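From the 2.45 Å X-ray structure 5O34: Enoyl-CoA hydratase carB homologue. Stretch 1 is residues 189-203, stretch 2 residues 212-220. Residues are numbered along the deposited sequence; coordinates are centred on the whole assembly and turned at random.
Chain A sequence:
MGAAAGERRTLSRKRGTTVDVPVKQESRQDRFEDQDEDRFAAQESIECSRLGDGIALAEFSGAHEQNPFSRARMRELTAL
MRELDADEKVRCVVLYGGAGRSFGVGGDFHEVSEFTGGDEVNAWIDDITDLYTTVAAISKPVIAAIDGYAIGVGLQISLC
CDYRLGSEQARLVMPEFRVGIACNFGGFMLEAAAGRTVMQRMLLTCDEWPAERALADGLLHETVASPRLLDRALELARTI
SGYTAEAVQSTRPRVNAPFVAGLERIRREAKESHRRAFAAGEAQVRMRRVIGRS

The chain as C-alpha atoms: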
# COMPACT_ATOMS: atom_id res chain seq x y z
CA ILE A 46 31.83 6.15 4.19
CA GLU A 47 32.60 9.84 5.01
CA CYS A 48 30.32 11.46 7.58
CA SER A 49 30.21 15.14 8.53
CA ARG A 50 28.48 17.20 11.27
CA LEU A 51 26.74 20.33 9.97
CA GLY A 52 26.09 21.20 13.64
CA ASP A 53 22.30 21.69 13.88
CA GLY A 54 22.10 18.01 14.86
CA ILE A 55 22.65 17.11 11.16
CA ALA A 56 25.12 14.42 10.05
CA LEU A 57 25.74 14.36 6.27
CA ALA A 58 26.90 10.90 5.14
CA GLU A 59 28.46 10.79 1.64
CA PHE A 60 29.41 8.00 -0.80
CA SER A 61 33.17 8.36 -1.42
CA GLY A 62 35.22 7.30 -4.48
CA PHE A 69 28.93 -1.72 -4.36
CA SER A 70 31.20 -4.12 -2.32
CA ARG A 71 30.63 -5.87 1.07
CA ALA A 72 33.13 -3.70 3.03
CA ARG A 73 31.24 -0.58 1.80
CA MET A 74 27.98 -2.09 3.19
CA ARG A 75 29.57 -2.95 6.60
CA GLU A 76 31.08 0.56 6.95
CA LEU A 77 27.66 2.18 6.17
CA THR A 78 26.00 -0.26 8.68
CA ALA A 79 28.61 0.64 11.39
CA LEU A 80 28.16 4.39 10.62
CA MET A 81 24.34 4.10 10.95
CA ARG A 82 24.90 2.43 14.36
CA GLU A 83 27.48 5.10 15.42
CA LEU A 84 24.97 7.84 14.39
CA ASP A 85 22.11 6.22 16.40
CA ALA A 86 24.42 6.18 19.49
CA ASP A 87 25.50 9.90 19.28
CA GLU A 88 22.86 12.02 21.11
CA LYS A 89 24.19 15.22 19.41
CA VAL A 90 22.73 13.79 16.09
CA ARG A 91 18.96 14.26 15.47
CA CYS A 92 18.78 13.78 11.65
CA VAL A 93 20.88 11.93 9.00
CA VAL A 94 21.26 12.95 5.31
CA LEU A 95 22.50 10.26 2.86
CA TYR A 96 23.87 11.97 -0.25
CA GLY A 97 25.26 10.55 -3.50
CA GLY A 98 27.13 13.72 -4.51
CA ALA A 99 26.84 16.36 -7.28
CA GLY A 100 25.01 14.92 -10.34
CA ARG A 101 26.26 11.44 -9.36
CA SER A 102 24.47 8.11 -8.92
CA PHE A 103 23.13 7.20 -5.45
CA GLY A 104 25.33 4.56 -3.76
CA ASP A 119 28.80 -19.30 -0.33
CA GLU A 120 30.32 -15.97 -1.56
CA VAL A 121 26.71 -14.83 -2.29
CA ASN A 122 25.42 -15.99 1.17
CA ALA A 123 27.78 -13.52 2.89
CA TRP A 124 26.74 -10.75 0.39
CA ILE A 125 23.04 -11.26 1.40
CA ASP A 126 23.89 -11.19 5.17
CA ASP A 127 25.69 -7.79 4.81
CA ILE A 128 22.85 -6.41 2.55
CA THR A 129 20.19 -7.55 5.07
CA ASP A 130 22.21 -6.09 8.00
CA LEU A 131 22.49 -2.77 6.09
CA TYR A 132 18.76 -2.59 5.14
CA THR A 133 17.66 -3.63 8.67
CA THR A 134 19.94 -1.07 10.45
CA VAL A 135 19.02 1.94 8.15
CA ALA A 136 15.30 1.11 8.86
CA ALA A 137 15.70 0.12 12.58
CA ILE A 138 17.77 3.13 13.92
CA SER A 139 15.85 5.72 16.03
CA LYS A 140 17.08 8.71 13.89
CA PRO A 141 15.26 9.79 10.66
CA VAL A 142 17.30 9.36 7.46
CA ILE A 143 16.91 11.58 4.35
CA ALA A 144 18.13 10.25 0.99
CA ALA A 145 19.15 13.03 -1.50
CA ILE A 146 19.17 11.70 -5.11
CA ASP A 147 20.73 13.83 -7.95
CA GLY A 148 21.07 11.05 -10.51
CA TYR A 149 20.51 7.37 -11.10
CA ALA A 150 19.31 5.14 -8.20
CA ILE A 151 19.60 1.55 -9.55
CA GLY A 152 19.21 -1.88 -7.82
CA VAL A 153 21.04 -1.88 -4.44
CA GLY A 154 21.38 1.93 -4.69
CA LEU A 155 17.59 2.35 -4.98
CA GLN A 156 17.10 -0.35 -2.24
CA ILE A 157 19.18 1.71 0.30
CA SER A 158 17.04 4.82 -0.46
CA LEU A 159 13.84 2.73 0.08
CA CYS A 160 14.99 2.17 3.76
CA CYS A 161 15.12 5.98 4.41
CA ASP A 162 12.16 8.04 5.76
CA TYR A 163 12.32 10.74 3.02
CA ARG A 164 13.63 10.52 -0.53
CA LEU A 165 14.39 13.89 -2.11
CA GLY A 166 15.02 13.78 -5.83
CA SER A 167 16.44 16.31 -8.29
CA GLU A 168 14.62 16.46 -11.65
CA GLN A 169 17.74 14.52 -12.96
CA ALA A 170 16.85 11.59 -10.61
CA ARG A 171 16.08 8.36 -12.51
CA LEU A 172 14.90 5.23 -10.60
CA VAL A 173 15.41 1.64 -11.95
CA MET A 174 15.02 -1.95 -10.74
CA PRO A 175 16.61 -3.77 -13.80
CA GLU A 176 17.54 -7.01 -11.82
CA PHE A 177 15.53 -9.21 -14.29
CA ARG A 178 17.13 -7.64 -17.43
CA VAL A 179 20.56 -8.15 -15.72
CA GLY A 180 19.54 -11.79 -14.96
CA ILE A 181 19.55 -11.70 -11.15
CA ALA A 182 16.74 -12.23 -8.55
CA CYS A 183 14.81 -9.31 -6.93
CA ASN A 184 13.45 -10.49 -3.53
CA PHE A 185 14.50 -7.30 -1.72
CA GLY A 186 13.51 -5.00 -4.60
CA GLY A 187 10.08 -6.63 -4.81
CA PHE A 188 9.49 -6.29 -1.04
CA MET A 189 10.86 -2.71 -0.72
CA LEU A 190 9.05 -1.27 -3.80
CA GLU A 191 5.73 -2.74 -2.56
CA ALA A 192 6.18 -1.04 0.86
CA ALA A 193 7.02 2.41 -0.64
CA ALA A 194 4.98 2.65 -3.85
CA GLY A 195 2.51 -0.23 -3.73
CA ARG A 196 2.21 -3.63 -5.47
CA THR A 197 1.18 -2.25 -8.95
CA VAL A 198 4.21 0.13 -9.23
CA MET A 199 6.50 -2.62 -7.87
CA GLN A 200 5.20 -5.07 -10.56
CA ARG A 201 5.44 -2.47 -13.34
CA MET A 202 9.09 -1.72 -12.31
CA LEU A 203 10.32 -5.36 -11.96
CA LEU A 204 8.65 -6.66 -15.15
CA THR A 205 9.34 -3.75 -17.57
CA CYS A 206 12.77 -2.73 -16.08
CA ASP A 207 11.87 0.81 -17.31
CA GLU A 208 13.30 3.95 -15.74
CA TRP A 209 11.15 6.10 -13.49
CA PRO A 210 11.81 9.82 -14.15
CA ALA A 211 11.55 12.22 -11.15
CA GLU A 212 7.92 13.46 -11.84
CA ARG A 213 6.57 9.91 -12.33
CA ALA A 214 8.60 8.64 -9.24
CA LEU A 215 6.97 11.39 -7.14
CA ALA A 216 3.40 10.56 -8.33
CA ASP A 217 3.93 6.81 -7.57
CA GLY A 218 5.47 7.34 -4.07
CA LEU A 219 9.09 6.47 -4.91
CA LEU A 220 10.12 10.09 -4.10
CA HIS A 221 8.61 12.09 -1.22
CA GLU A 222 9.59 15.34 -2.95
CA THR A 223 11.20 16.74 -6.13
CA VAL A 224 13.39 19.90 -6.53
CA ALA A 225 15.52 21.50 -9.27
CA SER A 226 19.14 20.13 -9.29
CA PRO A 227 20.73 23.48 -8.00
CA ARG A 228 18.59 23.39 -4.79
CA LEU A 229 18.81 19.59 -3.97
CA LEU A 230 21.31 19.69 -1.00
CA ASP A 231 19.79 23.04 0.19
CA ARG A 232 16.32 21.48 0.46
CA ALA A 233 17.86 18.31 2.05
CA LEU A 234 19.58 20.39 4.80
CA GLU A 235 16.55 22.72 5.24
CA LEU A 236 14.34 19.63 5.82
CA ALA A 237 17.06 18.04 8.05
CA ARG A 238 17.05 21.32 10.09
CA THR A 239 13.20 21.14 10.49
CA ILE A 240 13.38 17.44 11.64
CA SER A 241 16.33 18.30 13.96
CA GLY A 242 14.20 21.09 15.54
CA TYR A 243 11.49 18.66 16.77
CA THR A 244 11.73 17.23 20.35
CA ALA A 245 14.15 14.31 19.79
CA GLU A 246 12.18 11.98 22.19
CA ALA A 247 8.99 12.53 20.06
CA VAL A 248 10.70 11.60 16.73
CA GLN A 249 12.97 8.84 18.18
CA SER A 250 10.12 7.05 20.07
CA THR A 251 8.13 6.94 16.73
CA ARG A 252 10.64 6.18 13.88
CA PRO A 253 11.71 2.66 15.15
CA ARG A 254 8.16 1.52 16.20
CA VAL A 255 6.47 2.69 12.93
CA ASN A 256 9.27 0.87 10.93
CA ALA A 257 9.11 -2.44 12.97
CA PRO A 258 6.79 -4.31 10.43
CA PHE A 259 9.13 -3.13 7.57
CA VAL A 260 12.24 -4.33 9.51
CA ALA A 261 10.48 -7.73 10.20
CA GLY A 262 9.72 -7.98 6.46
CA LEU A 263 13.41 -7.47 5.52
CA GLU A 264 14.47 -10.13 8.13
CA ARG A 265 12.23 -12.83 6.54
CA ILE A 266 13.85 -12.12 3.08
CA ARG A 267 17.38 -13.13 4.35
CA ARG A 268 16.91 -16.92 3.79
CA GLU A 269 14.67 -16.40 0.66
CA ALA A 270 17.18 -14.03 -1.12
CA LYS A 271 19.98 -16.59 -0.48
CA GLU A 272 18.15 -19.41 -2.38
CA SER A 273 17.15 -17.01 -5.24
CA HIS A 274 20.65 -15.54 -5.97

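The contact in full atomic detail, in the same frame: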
# COMPACT_ATOMS: atom_id res chain seq x y z
N MET A 189 10.65 -4.13 -0.99
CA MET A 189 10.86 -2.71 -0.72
C MET A 189 10.03 -1.77 -1.59
O MET A 189 9.55 -0.75 -1.09
CB MET A 189 12.36 -2.35 -0.79
CG MET A 189 13.08 -2.57 0.53
SD MET A 189 14.89 -2.41 0.49
CE MET A 189 15.29 -3.94 -0.02
N LEU A 190 9.84 -2.10 -2.89
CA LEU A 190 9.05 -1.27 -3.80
C LEU A 190 7.55 -1.34 -3.47
O LEU A 190 6.81 -0.38 -3.69
CB LEU A 190 9.27 -1.68 -5.26
CG LEU A 190 10.56 -1.28 -5.95
CD1 LEU A 190 10.58 -1.87 -7.34
CD2 LEU A 190 10.69 0.23 -6.07
N GLU A 191 7.12 -2.50 -2.96
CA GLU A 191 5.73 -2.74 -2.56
C GLU A 191 5.42 -1.84 -1.37
O GLU A 191 4.43 -1.12 -1.40
CB GLU A 191 5.52 -4.22 -2.22
CG GLU A 191 4.09 -4.56 -1.86
CD GLU A 191 3.63 -5.96 -2.23
OE1 GLU A 191 2.40 -6.14 -2.39
OE2 GLU A 191 4.48 -6.87 -2.35
N ALA A 192 6.31 -1.84 -0.36
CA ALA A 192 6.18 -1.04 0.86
C ALA A 192 6.13 0.47 0.62
O ALA A 192 5.31 1.15 1.22
CB ALA A 192 7.29 -1.39 1.83
N ALA A 193 6.94 0.98 -0.33
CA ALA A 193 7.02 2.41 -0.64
C ALA A 193 6.02 2.93 -1.66
O ALA A 193 5.45 4.01 -1.47
CB ALA A 193 8.43 2.76 -1.08
N ALA A 194 5.83 2.19 -2.76
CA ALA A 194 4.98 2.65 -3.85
C ALA A 194 3.75 1.81 -4.14
O ALA A 194 2.94 2.20 -4.99
CB ALA A 194 5.82 2.78 -5.12
N GLY A 195 3.62 0.67 -3.48
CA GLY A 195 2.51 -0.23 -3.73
C GLY A 195 2.85 -1.31 -4.76
O GLY A 195 3.73 -1.13 -5.60
N ARG A 196 2.12 -2.42 -4.67
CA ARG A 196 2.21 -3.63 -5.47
C ARG A 196 2.25 -3.39 -6.99
O ARG A 196 3.11 -3.95 -7.67
CB ARG A 196 1.04 -4.55 -5.06
CG ARG A 196 1.12 -5.95 -5.58
CD ARG A 196 0.22 -6.88 -4.79
NE ARG A 196 0.15 -8.20 -5.41
CZ ARG A 196 1.03 -9.18 -5.23
NH1 ARG A 196 2.07 -9.00 -4.42
NH2 ARG A 196 0.88 -10.34 -5.84
N THR A 197 1.32 -2.58 -7.52
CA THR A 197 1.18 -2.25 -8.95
C THR A 197 2.47 -1.61 -9.51
O THR A 197 2.99 -2.09 -10.52
CB THR A 197 -0.06 -1.36 -9.14
OG1 THR A 197 -1.19 -2.07 -8.65
CG2 THR A 197 -0.31 -0.97 -10.58
N VAL A 198 2.98 -0.55 -8.83
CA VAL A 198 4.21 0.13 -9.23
C VAL A 198 5.39 -0.83 -9.12
O VAL A 198 6.18 -0.91 -10.06
CB VAL A 198 4.43 1.48 -8.49
CG1 VAL A 198 5.81 2.07 -8.79
CG2 VAL A 198 3.33 2.47 -8.87
N MET A 199 5.46 -1.61 -8.04
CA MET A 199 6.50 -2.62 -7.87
C MET A 199 6.54 -3.55 -9.10
O MET A 199 7.60 -3.72 -9.71
CB MET A 199 6.23 -3.42 -6.59
CG MET A 199 7.25 -4.53 -6.33
SD MET A 199 6.82 -6.15 -7.02
CE MET A 199 5.33 -6.58 -6.03
N GLN A 200 5.37 -4.12 -9.45
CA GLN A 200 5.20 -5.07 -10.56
C GLN A 200 5.53 -4.46 -11.90
O GLN A 200 6.18 -5.12 -12.71
CB GLN A 200 3.79 -5.64 -10.56
CG GLN A 200 3.57 -6.68 -9.47
CD GLN A 200 2.12 -6.95 -9.15
OE1 GLN A 200 1.21 -6.13 -9.37
NE2 GLN A 200 1.86 -8.08 -8.55
N ARG A 201 5.14 -3.20 -12.11
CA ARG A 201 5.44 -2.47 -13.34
C ARG A 201 6.97 -2.30 -13.46
O ARG A 201 7.54 -2.58 -14.51
CB ARG A 201 4.76 -1.10 -13.34
CG ARG A 201 3.25 -1.12 -13.58
CD ARG A 201 2.65 0.27 -13.45
NE ARG A 201 3.24 1.22 -14.40
CZ ARG A 201 3.36 2.53 -14.20
NH1 ARG A 201 2.94 3.08 -13.07
NH2 ARG A 201 3.92 3.30 -15.13
N MET A 202 7.64 -1.93 -12.35
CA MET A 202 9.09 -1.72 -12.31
C MET A 202 9.91 -2.99 -12.54
O MET A 202 10.82 -2.96 -13.37
CB MET A 202 9.52 -1.04 -11.01
CG MET A 202 9.21 0.42 -10.98
SD MET A 202 10.03 1.24 -9.62
CE MET A 202 11.62 1.69 -10.41
N LEU A 203 9.60 -4.09 -11.83
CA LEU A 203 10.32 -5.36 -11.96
C LEU A 203 10.18 -6.00 -13.32
O LEU A 203 11.16 -6.50 -13.86
CB LEU A 203 9.89 -6.40 -10.89
CG LEU A 203 10.18 -6.18 -9.38
CD1 LEU A 203 10.48 -7.50 -8.69
CD2 LEU A 203 11.32 -5.21 -9.12
N GLU A 212 9.34 13.05 -11.91
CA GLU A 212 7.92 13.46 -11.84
C GLU A 212 6.97 12.29 -11.66
O GLU A 212 6.08 12.33 -10.81
CB GLU A 212 7.54 14.34 -13.06
CG GLU A 212 8.19 15.73 -13.06
CD GLU A 212 8.16 16.51 -11.75
OE1 GLU A 212 7.06 16.68 -11.17
OE2 GLU A 212 9.24 16.95 -11.30
N ARG A 213 7.24 11.20 -12.40
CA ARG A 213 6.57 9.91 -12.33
C ARG A 213 6.88 9.22 -10.97
O ARG A 213 5.96 8.70 -10.32
CB ARG A 213 7.04 9.03 -13.49
CG ARG A 213 6.44 7.65 -13.47
CD ARG A 213 6.01 7.18 -14.81
NE ARG A 213 6.72 5.94 -15.14
CZ ARG A 213 7.31 5.72 -16.32
NH1 ARG A 213 7.27 6.64 -17.28
NH2 ARG A 213 7.93 4.57 -16.54
N ALA A 214 8.18 9.22 -10.53
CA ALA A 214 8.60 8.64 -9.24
C ALA A 214 7.91 9.29 -8.05
O ALA A 214 7.52 8.60 -7.10
CB ALA A 214 10.10 8.71 -9.07
N LEU A 215 7.67 10.61 -8.15
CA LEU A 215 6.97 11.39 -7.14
C LEU A 215 5.49 11.02 -7.06
O LEU A 215 4.96 10.84 -5.95
CB LEU A 215 7.16 12.90 -7.40
CG LEU A 215 6.36 13.88 -6.51
CD1 LEU A 215 6.81 13.82 -5.05
CD2 LEU A 215 6.44 15.28 -7.05
N ALA A 216 4.82 10.91 -8.22
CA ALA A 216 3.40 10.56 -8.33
C ALA A 216 3.13 9.17 -7.72
O ALA A 216 2.18 9.01 -6.94
CB ALA A 216 2.96 10.59 -9.79
N ASP A 217 4.02 8.20 -8.01
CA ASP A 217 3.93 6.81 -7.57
C ASP A 217 4.39 6.53 -6.13
O ASP A 217 4.10 5.45 -5.61
CB ASP A 217 4.67 5.90 -8.58
CG ASP A 217 3.99 5.85 -9.95
OD1 ASP A 217 2.77 6.15 -10.02
OD2 ASP A 217 4.66 5.49 -10.94
N GLY A 218 5.01 7.50 -5.46
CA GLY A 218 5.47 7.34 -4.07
C GLY A 218 6.90 6.87 -3.90
O GLY A 218 7.30 6.52 -2.79
N LEU A 219 7.69 6.86 -4.97
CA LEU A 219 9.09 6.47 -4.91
C LEU A 219 9.98 7.61 -4.43
O LEU A 219 11.07 7.38 -3.90
CB LEU A 219 9.54 5.93 -6.26
CG LEU A 219 8.85 4.65 -6.72
CD1 LEU A 219 9.11 4.39 -8.17
CD2 LEU A 219 9.29 3.47 -5.88
N LEU A 220 9.51 8.86 -4.61
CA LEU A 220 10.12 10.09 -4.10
C LEU A 220 9.07 10.78 -3.25
O LEU A 220 7.89 10.74 -3.58
CB LEU A 220 10.58 11.04 -5.22
CG LEU A 220 11.73 10.59 -6.12
CD1 LEU A 220 12.02 11.63 -7.17
CD2 LEU A 220 13.00 10.26 -5.33

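The first stretch is a bent pair of helices, 189-194 and 196-203, hinged at Gly195; the second is the end of a helix that runs through 212-217 and turns off at Gly218. Helix 196-203 and helix 212-217 run in roughly opposing directions, at 145°, but their axes come no nearer than 11.7 Å. The nearest CA atoms across the stretches are Ala194 CA and Gly218 CA, 4.7 Å apart, just before the hinge. No hydrogen bond crosses between the stretches, and the 372 Å² they bury together is held by apolar packing and one long salt bridge.

The backbone hydrogen bonds stay within each stretch. Gly195 N closes the first helix by bonding to Glu191 O at 2.9 Å, and Gly195 O opens the next by accepting from Met199 N at 3.0 Å. Its positive phi would jam a CB against the preceding carbonyl oxygen, which accounts for glycine at this hinge. Gly218 forms a Schellman motif: Leu219 N reaches back to Ala214 O at 2.8 Å, while the bond from Gly218 N to Leu215 O, at 3.4 Å, is weak. Here glycine is called for twice over, since an ideal CB would meet the same backbone strain and would also point toward the first stretch, tightly against the carbonyl oxygen of Ala193. With no side chain between them, Ala193 O and Gly218 O sit 3.4 Å apart; both are acceptors, so this is a contact without a bond. Small residues suit the facing side as well: Ala194 directs its methyl toward the turn, with CB 3.2 Å from Asp217 O.

The apolar core gathers around Leu219, which has the largest area covered by the other stretch. Its CA-to-CB bond points sideways, but the end of the side chain comes nearer, and its two methyls meet different neighbours. CD2 packs 3.5 Å from Leu190 CD2 and 3.6 Å from Ala194 CB, on the first helix, whereas CD1 lies 4.1 Å from Val198 CG1 and 3.6 Å from Met202 SD, on the second. A branched leucine can thus touch both helices flanking the hinge. Val198 and Met202, four residues apart, lie on the same side of their helix, and the unbranched methionine chain extends its sulfur to the leucine methyl.

Charged groups lie beside this core. Arg201, one turn beyond Thr197, points toward the second stretch and extends its long chain until NH1 is 3.6 Å from Asp217 OD2, a salt bridge at long range whose attraction is electrostatic. Asp217 also has an apolar neighbour: Val198 CG2 packs 3.6 Å from its CG. Arg213, one helical turn before Asp217, brings a second positive charge close, with Arg201 NH2 3.8 Å from Arg213 NE. This like-charged approach is unfavourable in itself, and the nearby carboxylate of Asp217 can offset part of the repulsion.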